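Local structure of ArCE4A (Arthrobacter sp. AW19M34-1, 5LFZ) at residues D152-K155 / T156-I159. The protein probably removes acetyl groups from N-acetylglucosamine-containing polysaccharides, as a metal-dependent carbohydrate esterase of family 4. Numbering follows the deposited sequence.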
# COMPACT_ATOMS: atom_id res chain seq x y z
N ASP A 152 -4.07 -8.20 -15.69
CA ASP A 152 -3.22 -9.21 -16.30
C ASP A 152 -1.95 -9.40 -15.48
O ASP A 152 -1.18 -8.46 -15.31
CB ASP A 152 -2.86 -8.81 -17.74
CG ASP A 152 -2.04 -9.87 -18.45
OD1 ASP A 152 -0.80 -9.71 -18.55
OD2 ASP A 152 -2.63 -10.87 -18.90
N PRO A 153 -1.74 -10.62 -14.96
CA PRO A 153 -0.60 -10.82 -14.06
C PRO A 153 0.75 -10.59 -14.71
O PRO A 153 1.63 -10.01 -14.09
CB PRO A 153 -0.77 -12.28 -13.61
CG PRO A 153 -1.65 -12.91 -14.63
CD PRO A 153 -2.55 -11.83 -15.14
N GLN A 154 0.93 -11.03 -15.95
CA GLN A 154 2.24 -10.88 -16.57
C GLN A 154 2.54 -9.42 -16.91
O GLN A 154 3.68 -8.98 -16.79
CB GLN A 154 2.34 -11.74 -17.83
CG GLN A 154 3.74 -11.81 -18.40
CD GLN A 154 4.72 -12.48 -17.46
OE1 GLN A 154 4.42 -13.51 -16.87
NE2 GLN A 154 5.90 -11.89 -17.32
N LYS A 155 1.53 -8.68 -17.34
CA LYS A 155 1.74 -7.26 -17.62
C LYS A 155 2.05 -6.50 -16.33
O LYS A 155 2.86 -5.57 -16.33
CB LYS A 155 0.51 -6.66 -18.32
CG LYS A 155 0.66 -5.18 -18.64
CD LYS A 155 -0.32 -4.76 -19.72
CE LYS A 155 -0.15 -3.29 -20.08
NZ LYS A 155 -0.96 -2.91 -21.27
N THR A 156 1.42 -6.91 -15.23
CA THR A 156 1.72 -6.34 -13.92
C THR A 156 3.20 -6.54 -13.60
O THR A 156 3.89 -5.59 -13.24
CB THR A 156 0.86 -6.98 -12.82
OG1 THR A 156 -0.53 -6.79 -13.13
CG2 THR A 156 1.17 -6.36 -11.46
N VAL A 157 3.68 -7.76 -13.77
CA VAL A 157 5.09 -8.06 -13.54
C VAL A 157 5.99 -7.24 -14.46
O VAL A 157 6.98 -6.66 -14.01
CB VAL A 157 5.37 -9.56 -13.76
CG1 VAL A 157 6.86 -9.83 -13.72
CG2 VAL A 157 4.64 -10.40 -12.72
N ARG A 158 5.65 -7.19 -15.75
CA ARG A 158 6.49 -6.52 -16.73
C ARG A 158 6.68 -5.04 -16.39
O ARG A 158 7.81 -4.55 -16.36
CB ARG A 158 5.91 -6.65 -18.14
CG ARG A 158 6.80 -6.02 -19.21
CD ARG A 158 6.14 -6.04 -20.59
NE ARG A 158 4.89 -5.29 -20.61
CZ ARG A 158 3.86 -5.56 -21.41
NH1 ARG A 158 3.93 -6.57 -22.27
NH2 ARG A 158 2.77 -4.82 -21.36
N ILE A 159 5.57 -4.34 -16.14
CA ILE A 159 5.63 -2.91 -15.83
C ILE A 159 6.34 -2.65 -14.51
O ILE A 159 7.17 -1.75 -14.41
CB ILE A 159 4.21 -2.29 -15.79
CG1 ILE A 159 3.58 -2.36 -17.18
CG2 ILE A 159 4.26 -0.84 -15.30
CD1 ILE A 159 2.14 -1.92 -17.23
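Lys155 runs its aliphatic chain past the ends of Arg158 and Ile159, one turn further along helix 153-163. CG of Lys155 lies 3.5 Å from Arg158 NH2 and 3.8 Å from Ile159 CD1, which meet it at separate points. The lysine chain stays extended, while Arg158 bends at chi3 (61°), which brings NH2 back against CG, CD and CE of Lys155. Lys155 CB lies over one face of the guanidinium. The two cationic ends remain close, with Lys155 NZ 4.2 Å from Arg158 NH2. With an alanine here, the CG-to-CE methylenes would be gone, and Arg158 NH2 and Ile159 CD1 would probably lose that neighbour, leaving the arginine end freer to turn.

The same turn starts the helix. Asp152 is the N-cap, and its OD1 accepts from Lys155 N at 2.8 Å, on the anti side of the carboxylate. Asp152 O takes two donors from Thr156. Thr156 N lies 3.0 Å from Asp152 O. Thr156 OG1 is 2.8 Å from the same Asp152 O and approaches from above the carbonyl plane. Thr156 chi1 of -59° sets OG1 beside its own N, within range of that oxygen. Backbone bonds from Val157, Arg158 and Ile159 continue the helix. Val157 packs on Leu186 and Lys189 of helix 177-192, where Gln185 bonds Gln154 OE1. Thr156 touches His150 and Asp147 of helix 147-150.

The cap carboxylate satisfies an amide of the first turn and may weakly offset the two positive charges from a distance. Lys155 and Arg158 meet by van der Waals packing of lysine methylenes against NH2, despite like charges close by.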